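Local coordinates for CRISPR-associated endonuclease C2c1 (Alicyclobacillus acidoterrestris, PDB 5U31), which binds a guide RNA and uses it to recognise and cleave PAM-bearing target DNA with its RuvC nuclease, serving in type V CRISPR immunity, at a contact of chain A with DNA. Coordinates in Å, arbitrary orientation; residue numbers count along the deposited sequence, not the author numbering.

A contact of chain A with DNA. Residues 787-791. With nucleotides of chain B.
In this Cas12b (C2c1) nuclease, residues 787-791 form a loop at the start of the RuvC-II segment that rides along the sugar-phosphate backbone of base-paired DT8, DC9 and DC10 of chain B. The contacts are mainly with sugars and phosphates, so the loop probably recognises the backbone by charge and shape more than by base sequence. Its centre lies about 40 Å from Ala571, an engineered active-site position, so this contact lies well away from the RuvC catalytic pocket and probably helps to position the nucleic acid.

Two basic side chains converge on one phosphate oxygen, OP1 of DC9. Lys790 runs out extended and then bends at its last torsion (chi4 74°), which brings its ammonium NZ to 3.0 Å from OP1 of DC9 in a charged hydrogen bond. On the way its aliphatic CG lies 3.7 Å from C5' of DC9, alongside the sugar.

Arg787 comes from the minor-groove side, with CB 4.1 Å from O2 of the base-paired DT8, a loose approach without a hydrogen bond, and its chain then turns to the backbone. The bend at chi3 (-85°) lays the guanidinium over the DT8-DC9 linkage. OP1 of DC9 and O3' of DT8 both lie above one face, toward its rim, so the meeting with the phosphate is face-on; none of the DT8, DC9 or DC10 bases stacks on the guanidinium. NH1 stands 3.5 Å from OP1 of DC9, a long salt bridge. NE donates to the deoxyribose ring oxygen O4' of DC9 at 3.2 Å, a bent bond (136° at H) whose acceptor sits out of the guanidinium plane. Two positive groups near one oxygen would be expected to offset much of its charge.

Further along, Ala788 sets its methyl CB 3.9 Å from C4' of DC10, a small apolar contact with the next sugar. The carbonyl O of Lys790 is modelled 2.8 Å from OP1 of DC10; both can only accept, so the pair is a clash and carries no weight at 2.89 Å resolution.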
ATOM      1  N   ARG A 787       5.607 -11.701 -25.329  1.00 60.51           N
ATOM      2  CA  ARG A 787       5.690 -10.781 -24.203  1.00 58.22           C
ATOM      3  C   ARG A 787       5.987  -9.373 -24.704  1.00 52.43           C
ATOM      4  O   ARG A 787       6.271  -9.153 -25.885  1.00 55.37           O
ATOM      5  CB  ARG A 787       6.764 -11.236 -23.206  1.00 50.81           C
ATOM      6  CG  ARG A 787       7.940 -11.955 -23.846  1.00 69.00           C
ATOM      7  CD  ARG A 787       9.158 -11.959 -22.939  1.00 80.98           C
ATOM      8  NE  ARG A 787       9.943 -10.736 -23.082  1.00 98.84           N
ATOM      9  CZ  ARG A 787      11.052 -10.639 -23.810  1.00107.71           C
ATOM     10  NH1 ARG A 787      11.701  -9.483 -23.884  1.00103.13           N
ATOM     11  NH2 ARG A 787      11.518 -11.698 -24.462  1.00111.55           N
ATOM     12  N   ALA A 788       5.908  -8.411 -23.790  1.00 57.48           N
ATOM     13  CA  ALA A 788       6.275  -7.042 -24.120  1.00 58.48           C
ATOM     14  C   ALA A 788       7.789  -6.921 -24.268  1.00 50.42           C
ATOM     15  O   ALA A 788       8.555  -7.694 -23.685  1.00 59.50           O
ATOM     16  CB  ALA A 788       5.764  -6.075 -23.049  1.00 38.37           C
ATOM     17  N   GLU A 789       8.216  -5.945 -25.066  1.00 41.07           N
ATOM     18  CA  GLU A 789       9.633  -5.744 -25.329  1.00 45.50           C
ATOM     19  C   GLU A 789      10.290  -4.977 -24.182  1.00 48.77           C
ATOM     20  O   GLU A 789       9.629  -4.285 -23.403  1.00 60.86           O
ATOM     21  CB  GLU A 789       9.833  -5.015 -26.659  1.00 53.99           C
ATOM     22  CG  GLU A 789       9.297  -5.788 -27.863  1.00 64.74           C
ATOM     23  CD  GLU A 789       9.401  -5.010 -29.164  1.00 81.26           C
ATOM     24  OE1 GLU A 789      10.269  -4.115 -29.257  1.00 86.95           O
ATOM     25  OE2 GLU A 789       8.614  -5.295 -30.093  1.00 80.76           O
ATOM     26  N   LYS A 790      11.619  -5.093 -24.104  1.00 57.15           N
ATOM     27  CA  LYS A 790      12.386  -4.775 -22.899  1.00 58.27           C
ATOM     28  C   LYS A 790      12.272  -3.332 -22.416  1.00 66.71           C
ATOM     29  O   LYS A 790      12.838  -2.991 -21.373  1.00 88.12           O
ATOM     30  CB  LYS A 790      13.866  -5.098 -23.120  1.00 59.18           C
ATOM     31  CG  LYS A 790      14.402  -6.244 -22.275  1.00 57.63           C
ATOM     32  CD  LYS A 790      15.916  -6.351 -22.410  1.00 67.36           C
ATOM     33  CE  LYS A 790      16.462  -7.618 -21.763  1.00 68.48           C
ATOM     34  NZ  LYS A 790      16.173  -8.835 -22.574  1.00 68.87           N
ATOM     35  N   GLY A 791      11.571  -2.472 -23.146  1.00 38.18           N
ATOM     36  CA  GLY A 791      11.411  -1.114 -22.667  1.00 35.69           C
ATOM     37  C   GLY A 791      10.118  -0.473 -23.111  1.00 42.02           C
ATOM     38  O   GLY A 791      10.014   0.755 -23.188  1.00 35.50           O
TER
ATOM     39  P    DT B   8      13.796 -16.252 -17.571  1.00 64.57           P
ATOM     40  OP1  DT B   8      15.120 -16.437 -18.205  1.00 66.92           O
ATOM     41  OP2  DT B   8      13.695 -16.032 -16.110  1.00 54.19           O
ATOM     42  O5'  DT B   8      13.019 -15.049 -18.276  1.00 42.77           O
ATOM     43  C5'  DT B   8      12.462 -15.227 -19.571  1.00 45.17           C
ATOM     44  C4'  DT B   8      11.682 -13.998 -19.986  1.00 48.77           C
ATOM     45  O4'  DT B   8      10.275 -14.180 -19.674  1.00 67.62           O
ATOM     46  C3'  DT B   8      12.116 -12.712 -19.289  1.00 41.35           C
ATOM     47  O3'  DT B   8      12.223 -11.665 -20.230  1.00 48.90           O
ATOM     48  C2'  DT B   8      11.004 -12.455 -18.274  1.00 47.62           C
ATOM     49  C1'  DT B   8       9.795 -13.056 -18.973  1.00 61.13           C
ATOM     50  N1   DT B   8       8.716 -13.508 -18.028  1.00 56.21           N
ATOM     51  C2   DT B   8       7.396 -13.410 -18.410  1.00 48.15           C
ATOM     52  O2   DT B   8       7.043 -12.975 -19.490  1.00 47.82           O
ATOM     53  N3   DT B   8       6.494 -13.847 -17.476  1.00 48.73           N
ATOM     54  C4   DT B   8       6.771 -14.363 -16.224  1.00 56.59           C
ATOM     55  O4   DT B   8       5.890 -14.733 -15.455  1.00 52.07           O
ATOM     56  C5   DT B   8       8.172 -14.436 -15.884  1.00 63.96           C
ATOM     57  C7   DT B   8       8.594 -14.979 -14.550  1.00 68.50           C
ATOM     58  C6   DT B   8       9.068 -14.010 -16.791  1.00 52.64           C
ATOM     59  P    DC B   9      13.155 -10.396 -19.914  1.00 62.52           P
ATOM     60  OP1  DC B   9      13.870 -10.086 -21.171  1.00 49.95           O
ATOM     61  OP2  DC B   9      13.929 -10.667 -18.678  1.00 56.21           O
ATOM     62  O5'  DC B   9      12.105  -9.231 -19.581  1.00 66.54           O
ATOM     63  C5'  DC B   9      11.795  -8.259 -20.565  1.00 57.44           C
ATOM     64  C4'  DC B   9      10.296  -8.006 -20.659  1.00 45.47           C
ATOM     65  O4'  DC B   9       9.545  -9.201 -20.336  1.00 48.94           O
ATOM     66  C3'  DC B   9       9.736  -6.987 -19.697  1.00 36.50           C
ATOM     67  O3'  DC B   9      10.069  -5.680 -20.123  1.00 36.11           O
ATOM     68  C2'  DC B   9       8.244  -7.273 -19.839  1.00 36.79           C
ATOM     69  C1'  DC B   9       8.228  -8.806 -19.964  1.00 43.02           C
ATOM     70  N1   DC B   9       7.849  -9.490 -18.692  1.00 49.52           N
ATOM     71  C2   DC B   9       6.499  -9.744 -18.415  1.00 60.08           C
ATOM     72  O2   DC B   9       5.639  -9.416 -19.246  1.00 63.39           O
ATOM     73  N3   DC B   9       6.172 -10.351 -17.245  1.00 64.16           N
ATOM     74  C4   DC B   9       7.127 -10.690 -16.377  1.00 55.15           C
ATOM     75  N4   DC B   9       6.759 -11.290 -15.241  1.00 42.55           N
ATOM     76  C5   DC B   9       8.503 -10.431 -16.639  1.00 54.24           C
ATOM     77  C6   DC B   9       8.814  -9.831 -17.793  1.00 53.65           C
ATOM     78  P    DC B  10       9.982  -4.441 -19.102  1.00 40.44           P
ATOM     79  OP1  DC B  10      10.633  -3.278 -19.747  1.00 42.76           O
ATOM     80  OP2  DC B  10      10.421  -4.884 -17.760  1.00 34.48           O
ATOM     81  O5'  DC B  10       8.429  -4.115 -19.060  1.00 36.83           O
ATOM     82  C5'  DC B  10       7.758  -3.820 -20.263  1.00 47.99           C
ATOM     83  C4'  DC B  10       6.275  -3.715 -20.025  1.00 50.70           C
ATOM     84  O4'  DC B  10       5.822  -4.865 -19.261  1.00 53.24           O
ATOM     85  C3'  DC B  10       5.853  -2.494 -19.232  1.00 46.19           C
ATOM     86  O3'  DC B  10       4.616  -2.034 -19.722  1.00 65.13           O
ATOM     87  C2'  DC B  10       5.742  -3.033 -17.807  1.00 34.12           C
ATOM     88  C1'  DC B  10       5.222  -4.439 -18.059  1.00 34.97           C
ATOM     89  N1   DC B  10       5.580  -5.416 -16.988  1.00 34.66           N
ATOM     90  C2   DC B  10       4.590  -5.888 -16.116  1.00 48.10           C
ATOM     91  O2   DC B  10       3.430  -5.481 -16.241  1.00 63.26           O
ATOM     92  N3   DC B  10       4.932  -6.779 -15.155  1.00 34.45           N
ATOM     93  C4   DC B  10       6.195  -7.196 -15.051  1.00 36.06           C
ATOM     94  N4   DC B  10       6.488  -8.075 -14.087  1.00 34.46           N
ATOM     95  C5   DC B  10       7.217  -6.733 -15.933  1.00 34.59           C
ATOM     96  C6   DC B  10       6.868  -5.851 -16.876  1.00 35.97           C
TER